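Local coordinates for inositol 2-dehydrogenase (Sinorhizobium meliloti, PDB 4HKT), which catalyses the NAD+-dependent oxidation of myo-inositol to scyllo-inosose (2-keto-myo-inositol), the first step of myo-inositol degradation, at residues Thr148-Pro154 against Tyr234-Ile240; Phe121-Pro127 against Tyr284-Ser290. All coordinates share one frame; numbering follows the deposited sequence.

Interaction 1. Residues Thr148-Pro154 against Tyr234-Ile240. With EDO (1,2-ethanediol), chain X.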
ATOM      1  N   THR B 148      -8.089  -8.361  16.212  1.00 15.62           N
ATOM      2  CA  THR B 148      -8.986  -7.271  15.874  1.00 16.53           C
ATOM      3  C   THR B 148      -9.702  -7.607  14.550  1.00 17.09           C
ATOM      4  O   THR B 148      -9.069  -8.013  13.533  1.00 16.61           O
ATOM      5  CB  THR B 148      -8.267  -5.907  15.743  1.00 19.93           C
ATOM      6  OG1 THR B 148      -7.371  -5.716  16.839  1.00 20.85           O
ATOM      7  CG2 THR B 148      -9.277  -4.740  15.760  1.00 20.81           C
ATOM      8  N   ILE B 149     -11.010  -7.493  14.600  1.00 16.44           N
ATOM      9  CA  ILE B 149     -11.907  -7.902  13.500  1.00 16.20           C
ATOM     10  C   ILE B 149     -12.822  -6.731  13.257  1.00 15.72           C
ATOM     11  O   ILE B 149     -13.493  -6.271  14.177  1.00 16.24           O
ATOM     12  CB  ILE B 149     -12.736  -9.143  13.863  1.00 15.62           C
ATOM     13  CG1 ILE B 149     -11.863 -10.355  14.061  1.00 15.61           C
ATOM     14  CG2 ILE B 149     -13.801  -9.480  12.797  1.00 15.70           C
ATOM     15  CD1 ILE B 149     -12.584 -11.493  14.740  1.00 15.26           C
ATOM     16  N   THR B 150     -12.851  -6.256  12.015  1.00 16.86           N
ATOM     17  CA  THR B 150     -13.720  -5.195  11.602  1.00 15.61           C
ATOM     18  C   THR B 150     -14.563  -5.649  10.433  1.00 16.66           C
ATOM     19  O   THR B 150     -14.017  -6.052   9.380  1.00 17.35           O
ATOM     20  CB  THR B 150     -12.921  -3.989  11.167  1.00 17.64           C
ATOM     21  OG1 THR B 150     -12.083  -3.591  12.261  1.00 19.18           O
ATOM     22  CG2 THR B 150     -13.864  -2.827  10.779  1.00 18.72           C
ATOM     23  N   SER B 151     -15.876  -5.565  10.601  1.00 16.34           N
ATOM     24  CA  SER B 151     -16.817  -5.963   9.553  1.00 16.96           C
ATOM     25  C   SER B 151     -17.847  -4.862   9.399  1.00 17.08           C
ATOM     26  O   SER B 151     -18.386  -4.395  10.389  1.00 16.03           O
ATOM     27  CB  SER B 151     -17.483  -7.308   9.863  1.00 16.75           C
ATOM     28  OG  SER B 151     -16.514  -8.367   9.874  1.00 18.21           O
ATOM     29  N   ARG B 152     -18.068  -4.412   8.155  1.00 16.89           N
ATOM     30  CA  ARG B 152     -19.018  -3.352   7.869  1.00 17.36           C
ATOM     31  C   ARG B 152     -19.721  -3.707   6.588  1.00 19.07           C
ATOM     32  O   ARG B 152     -19.061  -3.925   5.563  1.00 17.15           O
ATOM     33  CB  ARG B 152     -18.341  -1.968   7.740  1.00 18.10           C
ATOM     34  CG  ARG B 152     -17.572  -1.565   9.002  1.00 19.11           C
ATOM     35  CD  ARG B 152     -16.873  -0.230   8.925  1.00 19.68           C
ATOM     36  NE  ARG B 152     -16.184  -0.011  10.185  1.00 18.69           N
ATOM     37  CZ  ARG B 152     -15.042   0.646  10.353  1.00 19.64           C
ATOM     38  NH1 ARG B 152     -14.419   1.236   9.364  1.00 19.57           N
ATOM     39  NH2 ARG B 152     -14.500   0.703  11.564  1.00 22.68           N
ATOM     40  N   ASP B 153     -21.039  -3.827   6.676  1.00 20.37           N
ATOM     41  CA  ASP B 153     -21.859  -4.122   5.521  1.00 22.02           C
ATOM     42  C   ASP B 153     -22.033  -2.862   4.663  1.00 21.99           C
ATOM     43  O   ASP B 153     -21.922  -1.729   5.177  1.00 21.72           O
ATOM     44  CB  ASP B 153     -23.231  -4.637   5.970  1.00 22.20           C
ATOM     45  CG  ASP B 153     -23.199  -6.060   6.463  1.00 23.69           C
ATOM     46  OD1 ASP B 153     -22.143  -6.725   6.397  1.00 26.43           O
ATOM     47  OD2 ASP B 153     -24.259  -6.530   6.946  1.00 24.74           O
ATOM     48  N   PRO B 154     -22.351  -3.046   3.358  1.00 22.26           N
ATOM     49  CA  PRO B 154     -22.519  -1.882   2.506  1.00 22.33           C
ATOM     50  C   PRO B 154     -23.741  -1.078   2.947  1.00 22.78           C
ATOM     51  O   PRO B 154     -23.724   0.139   2.916  1.00 23.58           O
ATOM     52  CB  PRO B 154     -22.672  -2.489   1.099  1.00 22.64           C
ATOM     53  CG  PRO B 154     -23.259  -3.844   1.345  1.00 23.82           C
ATOM     54  CD  PRO B 154     -22.641  -4.310   2.635  1.00 22.88           C
ATOM     55  N   TYR B 234     -18.086   2.910   1.345  1.00 19.40           N
ATOM     56  CA  TYR B 234     -16.960   2.355   0.596  1.00 20.14           C
ATOM     57  C   TYR B 234     -17.056   0.837   0.321  1.00 20.60           C
ATOM     58  O   TYR B 234     -16.169   0.237  -0.317  1.00 23.58           O
ATOM     59  CB  TYR B 234     -15.641   2.753   1.282  1.00 19.27           C
ATOM     60  CG  TYR B 234     -15.617   2.542   2.779  1.00 19.07           C
ATOM     61  CD1 TYR B 234     -15.173   1.354   3.309  1.00 20.55           C
ATOM     62  CD2 TYR B 234     -16.063   3.532   3.663  1.00 19.99           C
ATOM     63  CE1 TYR B 234     -15.170   1.135   4.677  1.00 21.47           C
ATOM     64  CE2 TYR B 234     -16.052   3.332   5.044  1.00 19.88           C
ATOM     65  CZ  TYR B 234     -15.603   2.125   5.530  1.00 21.48           C
ATOM     66  OH  TYR B 234     -15.549   1.891   6.874  1.00 27.43           O
ATOM     67  N   GLY B 235     -18.149   0.204   0.730  1.00 22.30           N
ATOM     68  CA  GLY B 235     -18.350  -1.207   0.421  1.00 21.55           C
ATOM     69  C   GLY B 235     -18.151  -2.167   1.604  1.00 20.69           C
ATOM     70  O   GLY B 235     -18.261  -1.787   2.771  1.00 19.55           O
ATOM     71  N   TYR B 236     -17.923  -3.428   1.274  1.00 18.26           N
ATOM     72  CA  TYR B 236     -17.964  -4.509   2.207  1.00 18.68           C
ATOM     73  C   TYR B 236     -16.599  -4.632   2.901  1.00 19.37           C
ATOM     74  O   TYR B 236     -15.643  -5.153   2.326  1.00 20.17           O
ATOM     75  CB  TYR B 236     -18.321  -5.783   1.472  1.00 19.81           C
ATOM     76  CG  TYR B 236     -18.767  -6.972   2.298  1.00 21.53           C
ATOM     77  CD1 TYR B 236     -19.404  -6.813   3.536  1.00 22.60           C
ATOM     78  CD2 TYR B 236     -18.607  -8.272   1.800  1.00 22.42           C
ATOM     79  CE1 TYR B 236     -19.859  -7.907   4.243  1.00 24.43           C
ATOM     80  CE2 TYR B 236     -19.058  -9.362   2.488  1.00 23.10           C
ATOM     81  CZ  TYR B 236     -19.686  -9.181   3.705  1.00 24.66           C
ATOM     82  OH  TYR B 236     -20.139 -10.280   4.372  1.00 27.24           O
ATOM     83  N   ASP B 237     -16.517  -4.078   4.099  1.00 18.21           N
ATOM     84  CA  ASP B 237     -15.272  -4.014   4.866  1.00 18.54           C
ATOM     85  C   ASP B 237     -15.105  -5.294   5.657  1.00 17.33           C
ATOM     86  O   ASP B 237     -15.942  -5.628   6.434  1.00 18.64           O
ATOM     87  CB  ASP B 237     -15.320  -2.780   5.790  1.00 18.28           C
ATOM     88  CG  ASP B 237     -13.973  -2.431   6.411  1.00 19.59           C
ATOM     89  OD1 ASP B 237     -12.976  -3.207   6.280  1.00 19.46           O
ATOM     90  OD2 ASP B 237     -13.934  -1.360   7.056  1.00 21.21           O
ATOM     91  N   GLN B 238     -14.046  -6.041   5.399  1.00 18.29           N
ATOM     92  CA  GLN B 238     -13.851  -7.340   6.002  1.00 18.68           C
ATOM     93  C   GLN B 238     -12.382  -7.484   6.341  1.00 19.56           C
ATOM     94  O   GLN B 238     -11.600  -8.000   5.546  1.00 18.43           O
ATOM     95  CB  GLN B 238     -14.253  -8.483   5.034  1.00 18.94           C
ATOM     96  CG  GLN B 238     -15.702  -8.492   4.563  1.00 19.65           C
ATOM     97  CD  GLN B 238     -16.604  -9.086   5.595  1.00 20.11           C
ATOM     98  OE1 GLN B 238     -16.769 -10.301   5.662  1.00 20.24           O
ATOM     99  NE2 GLN B 238     -17.218  -8.237   6.403  1.00 19.09           N
ATOM    100  N   ARG B 239     -11.991  -7.020   7.523  1.00 20.06           N
ATOM    101  CA  ARG B 239     -10.590  -7.095   7.942  1.00 19.06           C
ATOM    102  C   ARG B 239     -10.389  -7.942   9.167  1.00 17.61           C
ATOM    103  O   ARG B 239     -11.241  -8.001  10.039  1.00 19.11           O
ATOM    104  CB  ARG B 239     -10.066  -5.715   8.222  1.00 19.73           C
ATOM    105  CG  ARG B 239      -9.735  -4.957   6.955  1.00 20.27           C
ATOM    106  CD  ARG B 239      -9.369  -3.549   7.362  1.00 21.53           C
ATOM    107  NE  ARG B 239     -10.539  -2.730   7.621  1.00 20.43           N
ATOM    108  CZ  ARG B 239     -10.575  -1.693   8.466  1.00 22.04           C
ATOM    109  NH1 ARG B 239      -9.525  -1.382   9.201  1.00 20.73           N
ATOM    110  NH2 ARG B 239     -11.682  -0.969   8.591  1.00 22.87           N
ATOM    111  N   ILE B 240      -9.248  -8.616   9.218  1.00 17.09           N
ATOM    112  CA  ILE B 240      -8.846  -9.328  10.412  1.00 16.89           C
ATOM    113  C   ILE B 240      -7.366  -9.031  10.639  1.00 17.18           C
ATOM    114  O   ILE B 240      -6.576  -8.811   9.694  1.00 14.90           O
ATOM    115  CB  ILE B 240      -9.079 -10.840  10.340  1.00 16.70           C
ATOM    116  CG1 ILE B 240      -8.269 -11.463   9.170  1.00 16.68           C
ATOM    117  CG2 ILE B 240     -10.561 -11.153  10.184  1.00 16.70           C
ATOM    118  CD1 ILE B 240      -8.226 -12.979   9.213  1.00 15.96           C
TER
HETATM  119  C1  EDO X 407     -26.700  -9.615   6.707  1.00 43.23           C
HETATM  120  O1  EDO X 407     -28.014 -10.039   7.067  1.00 35.81           O
HETATM  121  C2  EDO X 407     -25.639 -10.095   7.704  1.00 43.41           C
HETATM  122  O2  EDO X 407     -24.497  -9.241   7.624  1.00 37.53           O
HETATM  123  O   HOH W   1     -13.859  -9.267   8.972  1.00 22.31           O
HETATM  124  O   HOH W   2     -20.138  -8.577   7.734  1.00 30.94           O
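Thr150 and Arg152 pair with Arg239 and Asp237 as hydrogen-bonded antiparallel partners, the axes of these short strand segments passing 4.7 Å apart with their directions at 174° in the mixed sheet of the Gfo/Idh/MocA C-terminal domain. Among the backbone bonds, Arg239 N to Thr150 O measures 2.9 Å. On the face carrying Thr150, Arg152, Asp237 and Arg239, charge governs the packing. Arg239, its chain bent at chi3 (-80°), turns back along its own strand and grips Asp237 side-on: NE meets OD1 and NH2 meets OD2, each on a syn lone pair and within the guanidinium plane, which fixes the rotation of the carboxylate. Arg152 stretches out from CG to NE, and its NH1 gives a 2.8 Å hydrogen bond to Tyr234 OH at the guanidinium edge, the guanidinium and the Tyr234 ring standing 81° apart. Asp237 OD2 lies 3.5 Å from Arg152 NH1 but well out of its plane, so that pairing rests on charge alone. The closeness of the two arginines is probably offset by Asp237 and by Glu241 of the second subunit, each paired with both. With an alanine here instead of Arg152, Tyr234 OH would probably lose its donor, and Asp237 and Glu241 of that subunit one positive mate. On the face of Ser151 and Gln238, Ser151 OG also bonds Asp176; water 1 donates to both Ser151 OG, at 2.9 Å, and Arg239 O, at 3.1 Å.

Interaction 2. Residues Phe121-Pro127 against Tyr284-Ser290; sequences FNRRFDP and YANEIES. With EDO (1,2-ethanediol), chain V; EDO (1,2-ethanediol), chain S.
Phe125 lays one face of its ring on the backbone of helix 281-297, where Glu287 CA stands 3.8 Å from the ring centroid and 15° off the normal, a CH-pi contact. This is the tightly packed part. Glu287 CB and CG continue along the CD2 and CE2 side of the ring, while Ser290 CB approaches Phe125 CE1 obliquely at 3.4 Å. The 3-10 turn 122-125, which joins the last strand of the Rossmann sheet to helix 127-137, thus presents its aromatic residue to the helix. Beside the ring, Asn286 ND2 donates to Phe125 O over 2.8 Å, nearly straight, with the acceptor in the amide plane; this fixes the tilt of the amide. Nearer the start of the turn, Asn122 takes the crowded position between N and carbonyl carbon (chi1 51°), which swings its amide across Tyr284, the planes 24° apart and Asn122 CB 3.7 Å from Tyr284 CE1. Tyr284 also meets His18 edge-to-face. The periphery is looser: one ethanediol, probably from the crystallisation liquor, lies at the edge of the Phe125 ring and donates to Asn286 O, and O2 of another accepts a 2.6 Å bond from Arg124 NH2, which also bridges to Asp178. With a lone hydrogen bond joining the segments directly, their association rests chiefly on van der Waals and CH-pi packing, while the Asn286 amide gives the end of the turn a directional hold.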
ATOM      1  N   PHE B 121     -20.088 -21.006   7.553  1.00 20.08           N
ATOM      2  CA  PHE B 121     -19.236 -19.883   7.945  1.00 20.42           C
ATOM      3  C   PHE B 121     -18.172 -19.825   6.859  1.00 20.99           C
ATOM      4  O   PHE B 121     -17.071 -20.318   7.026  1.00 19.01           O
ATOM      5  CB  PHE B 121     -18.633 -20.076   9.316  1.00 19.49           C
ATOM      6  CG  PHE B 121     -19.618 -19.919  10.453  1.00 19.76           C
ATOM      7  CD1 PHE B 121     -20.391 -18.804  10.556  1.00 21.05           C
ATOM      8  CD2 PHE B 121     -19.655 -20.833  11.475  1.00 21.35           C
ATOM      9  CE1 PHE B 121     -21.266 -18.646  11.613  1.00 23.05           C
ATOM     10  CE2 PHE B 121     -20.502 -20.684  12.549  1.00 20.78           C
ATOM     11  CZ  PHE B 121     -21.328 -19.592  12.614  1.00 21.17           C
ATOM     12  N   ASN B 122     -18.542 -19.233   5.745  1.00 21.88           N
ATOM     13  CA  ASN B 122     -17.718 -19.273   4.527  1.00 23.59           C
ATOM     14  C   ASN B 122     -16.395 -18.548   4.666  1.00 23.33           C
ATOM     15  O   ASN B 122     -15.417 -18.841   3.933  1.00 23.43           O
ATOM     16  CB  ASN B 122     -18.491 -18.667   3.370  1.00 25.64           C
ATOM     17  CG  ASN B 122     -19.055 -17.307   3.714  1.00 27.75           C
ATOM     18  OD1 ASN B 122     -20.004 -17.202   4.469  1.00 30.45           O
ATOM     19  ND2 ASN B 122     -18.445 -16.265   3.197  1.00 30.22           N
ATOM     20  N   ARG B 123     -16.329 -17.618   5.618  1.00 20.80           N
ATOM     21  CA  ARG B 123     -15.117 -16.841   5.810  1.00 19.78           C
ATOM     22  C   ARG B 123     -13.947 -17.695   6.207  1.00 19.79           C
ATOM     23  O   ARG B 123     -12.816 -17.356   5.904  1.00 20.25           O
ATOM     24  CB  ARG B 123     -15.340 -15.670   6.769  1.00 20.04           C
ATOM     25  CG  ARG B 123     -16.379 -14.719   6.231  1.00 21.17           C
ATOM     26  CD  ARG B 123     -16.638 -13.572   7.184  1.00 20.92           C
ATOM     27  NE  ARG B 123     -17.903 -12.929   6.851  1.00 22.38           N
ATOM     28  CZ  ARG B 123     -18.451 -11.924   7.536  1.00 24.79           C
ATOM     29  NH1 ARG B 123     -17.848 -11.440   8.620  1.00 23.79           N
ATOM     30  NH2 ARG B 123     -19.610 -11.394   7.137  1.00 23.62           N
ATOM     31  N   ARG B 124     -14.202 -18.828   6.817  1.00 20.51           N
ATOM     32  CA  ARG B 124     -13.133 -19.738   7.128  1.00 22.57           C
ATOM     33  C   ARG B 124     -12.446 -20.346   5.864  1.00 24.14           C
ATOM     34  O   ARG B 124     -11.380 -20.936   5.998  1.00 23.67           O
ATOM     35  CB  ARG B 124     -13.648 -20.878   7.974  1.00 22.27           C
ATOM     36  CG  ARG B 124     -14.039 -20.556   9.388  1.00 23.16           C
ATOM     37  CD  ARG B 124     -14.311 -21.853  10.081  1.00 24.17           C
ATOM     38  NE  ARG B 124     -14.705 -21.627  11.445  1.00 26.67           N
ATOM     39  CZ  ARG B 124     -14.339 -22.390  12.454  1.00 25.68           C
ATOM     40  NH1 ARG B 124     -13.564 -23.475  12.259  1.00 27.61           N
ATOM     41  NH2 ARG B 124     -14.761 -22.080  13.672  1.00 24.55           N
ATOM     42  N   PHE B 125     -13.086 -20.237   4.688  1.00 23.04           N
ATOM     43  CA  PHE B 125     -12.580 -20.808   3.423  1.00 25.27           C
ATOM     44  C   PHE B 125     -12.040 -19.751   2.453  1.00 24.53           C
ATOM     45  O   PHE B 125     -11.608 -20.074   1.335  1.00 24.84           O
ATOM     46  CB  PHE B 125     -13.689 -21.651   2.754  1.00 24.60           C
ATOM     47  CG  PHE B 125     -14.085 -22.835   3.554  1.00 25.76           C
ATOM     48  CD1 PHE B 125     -13.259 -23.927   3.625  1.00 26.12           C
ATOM     49  CD2 PHE B 125     -15.267 -22.845   4.286  1.00 25.57           C
ATOM     50  CE1 PHE B 125     -13.602 -25.036   4.388  1.00 28.96           C
ATOM     51  CE2 PHE B 125     -15.620 -23.947   5.032  1.00 26.23           C
ATOM     52  CZ  PHE B 125     -14.781 -25.045   5.099  1.00 27.59           C
ATOM     53  N   ASP B 126     -12.083 -18.481   2.866  1.00 23.75           N
ATOM     54  CA  ASP B 126     -11.503 -17.392   2.084  1.00 22.16           C
ATOM     55  C   ASP B 126      -9.985 -17.592   1.973  1.00 22.60           C
ATOM     56  O   ASP B 126      -9.324 -17.860   2.997  1.00 20.88           O
ATOM     57  CB  ASP B 126     -11.778 -16.043   2.761  1.00 22.52           C
ATOM     58  CG  ASP B 126     -11.199 -14.902   1.995  1.00 21.65           C
ATOM     59  OD1 ASP B 126     -11.590 -14.738   0.789  1.00 20.95           O
ATOM     60  OD2 ASP B 126     -10.285 -14.231   2.548  1.00 21.29           O
ATOM     61  N   PRO B 127      -9.414 -17.449   0.753  1.00 23.16           N
ATOM     62  CA  PRO B 127      -7.965 -17.719   0.649  1.00 23.69           C
ATOM     63  C   PRO B 127      -7.108 -16.792   1.507  1.00 21.42           C
ATOM     64  O   PRO B 127      -6.107 -17.232   2.057  1.00 20.80           O
ATOM     65  CB  PRO B 127      -7.652 -17.510  -0.837  1.00 25.05           C
ATOM     66  CG  PRO B 127      -8.954 -17.508  -1.534  1.00 26.89           C
ATOM     67  CD  PRO B 127      -9.992 -17.046  -0.535  1.00 24.85           C
ATOM     68  N   TYR B 284     -16.687 -19.590  -1.323  1.00 20.38           N
ATOM     69  CA  TYR B 284     -17.788 -20.525  -1.616  1.00 23.44           C
ATOM     70  C   TYR B 284     -17.321 -21.754  -2.432  1.00 25.12           C
ATOM     71  O   TYR B 284     -17.779 -22.858  -2.175  1.00 24.84           O
ATOM     72  CB  TYR B 284     -18.933 -19.828  -2.324  1.00 24.00           C
ATOM     73  CG  TYR B 284     -19.589 -18.749  -1.482  1.00 27.65           C
ATOM     74  CD1 TYR B 284     -20.194 -19.062  -0.265  1.00 28.49           C
ATOM     75  CD2 TYR B 284     -19.597 -17.416  -1.896  1.00 28.21           C
ATOM     76  CE1 TYR B 284     -20.778 -18.062   0.524  1.00 31.30           C
ATOM     77  CE2 TYR B 284     -20.180 -16.424  -1.121  1.00 29.08           C
ATOM     78  CZ  TYR B 284     -20.773 -16.751   0.074  1.00 30.76           C
ATOM     79  OH  TYR B 284     -21.371 -15.770   0.818  1.00 36.30           O
ATOM     80  N   ALA B 285     -16.384 -21.580  -3.368  1.00 26.00           N
ATOM     81  CA  ALA B 285     -15.821 -22.737  -4.075  1.00 25.26           C
ATOM     82  C   ALA B 285     -15.095 -23.673  -3.117  1.00 27.30           C
ATOM     83  O   ALA B 285     -15.293 -24.898  -3.166  1.00 28.28           O
ATOM     84  CB  ALA B 285     -14.892 -22.301  -5.208  1.00 26.27           C
ATOM     85  N   ASN B 286     -14.271 -23.102  -2.235  1.00 25.14           N
ATOM     86  CA  ASN B 286     -13.445 -23.884  -1.355  1.00 27.66           C
ATOM     87  C   ASN B 286     -14.300 -24.645  -0.347  1.00 27.77           C
ATOM     88  O   ASN B 286     -13.980 -25.775   0.075  1.00 25.42           O
ATOM     89  CB  ASN B 286     -12.467 -22.964  -0.592  1.00 28.89           C
ATOM     90  CG  ASN B 286     -11.327 -22.463  -1.455  1.00 32.69           C
ATOM     91  OD1 ASN B 286     -11.062 -22.988  -2.540  1.00 34.92           O
ATOM     92  ND2 ASN B 286     -10.622 -21.435  -0.962  1.00 31.43           N
ATOM     93  N   GLU B 287     -15.364 -23.983   0.081  1.00 26.12           N
ATOM     94  CA  GLU B 287     -16.303 -24.516   1.053  1.00 27.14           C
ATOM     95  C   GLU B 287     -17.011 -25.774   0.525  1.00 25.69           C
ATOM     96  O   GLU B 287     -17.038 -26.799   1.195  1.00 26.14           O
ATOM     97  CB  GLU B 287     -17.317 -23.410   1.337  1.00 27.60           C
ATOM     98  CG  GLU B 287     -18.506 -23.726   2.195  1.00 28.13           C
ATOM     99  CD  GLU B 287     -19.374 -22.483   2.355  1.00 29.00           C
ATOM    100  OE1 GLU B 287     -19.953 -22.023   1.364  1.00 29.41           O
ATOM    101  OE2 GLU B 287     -19.450 -21.934   3.457  1.00 28.18           O
ATOM    102  N   ILE B 288     -17.543 -25.684  -0.686  1.00 28.36           N
ATOM    103  CA  ILE B 288     -18.160 -26.839  -1.350  1.00 31.34           C
ATOM    104  C   ILE B 288     -17.100 -27.923  -1.515  1.00 31.44           C
ATOM    105  O   ILE B 288     -17.344 -29.102  -1.191  1.00 30.91           O
ATOM    106  CB  ILE B 288     -18.818 -26.478  -2.690  1.00 33.78           C
ATOM    107  CG1 ILE B 288     -19.988 -25.501  -2.490  1.00 39.55           C
ATOM    108  CG2 ILE B 288     -19.330 -27.725  -3.418  1.00 35.95           C
ATOM    109  CD1 ILE B 288     -21.117 -25.978  -1.589  1.00 41.05           C
ATOM    110  N   GLU B 289     -15.901 -27.520  -1.919  1.00 33.05           N
ATOM    111  CA  GLU B 289     -14.799 -28.476  -2.048  1.00 32.87           C
ATOM    112  C   GLU B 289     -14.532 -29.198  -0.747  1.00 29.02           C
ATOM    113  O   GLU B 289     -14.421 -30.418  -0.723  1.00 28.50           O
ATOM    114  CB  GLU B 289     -13.536 -27.786  -2.560  1.00 35.92           C
ATOM    115  CG  GLU B 289     -12.342 -28.699  -2.779  1.00 41.17           C
ATOM    116  CD  GLU B 289     -11.091 -27.905  -3.162  1.00 47.45           C
ATOM    117  OE1 GLU B 289     -11.189 -26.928  -3.939  1.00 48.84           O
ATOM    118  OE2 GLU B 289     -10.008 -28.239  -2.653  1.00 52.85           O
ATOM    119  N   SER B 290     -14.431 -28.459   0.346  1.00 27.99           N
ATOM    120  CA  SER B 290     -14.230 -29.071   1.667  1.00 24.83           C
ATOM    121  C   SER B 290     -15.421 -29.979   2.071  1.00 24.57           C
ATOM    122  O   SER B 290     -15.251 -31.024   2.702  1.00 26.59           O
ATOM    123  CB  SER B 290     -14.019 -27.983   2.703  1.00 23.55           C
ATOM    124  OG  SER B 290     -13.824 -28.554   3.948  1.00 23.05           O
TER
HETATM  125  C1  EDO V 405     -10.818 -26.254  -0.053  1.00 39.46           C
HETATM  126  O1  EDO V 405     -11.691 -27.359   0.042  1.00 42.22           O
HETATM  127  C2  EDO V 405     -10.601 -25.742   1.354  1.00 40.03           C
HETATM  128  O2  EDO V 405      -9.826 -24.551   1.328  1.00 39.32           O
HETATM  129  C1  EDO S 402     -11.019 -23.663  15.914  1.00 41.56           C
HETATM  130  O1  EDO S 402     -10.687 -23.584  14.521  1.00 40.51           O
HETATM  131  C2  EDO S 402     -12.435 -23.119  16.169  1.00 39.97           C
HETATM  132  O2  EDO S 402     -13.396 -23.701  15.261  1.00 38.18           O

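Interaction 1 is the more buried of the two and joins neighbouring strands within one sheet, whereas interaction 2 sets a turn after the Rossmann sheet against a helix and is only partly buried. Their chemistry differs accordingly: regular backbone bonding and a charge network reaching the second subunit in 148-154 with 234-240, aromatic and aliphatic packing in 121-127 with 284-290. The centres lie 18 Å apart, yet the contacts meet through Arg123, whose guanidinium reaches the residues of interaction 1: its NH2 approaches Tyr236 OH to 3.0 Å, and its CZ lies 3.0 Å from Gln238 OE1. Tyr280, bonded to Gln238 and touching Asn122 and Arg123, has partners in both.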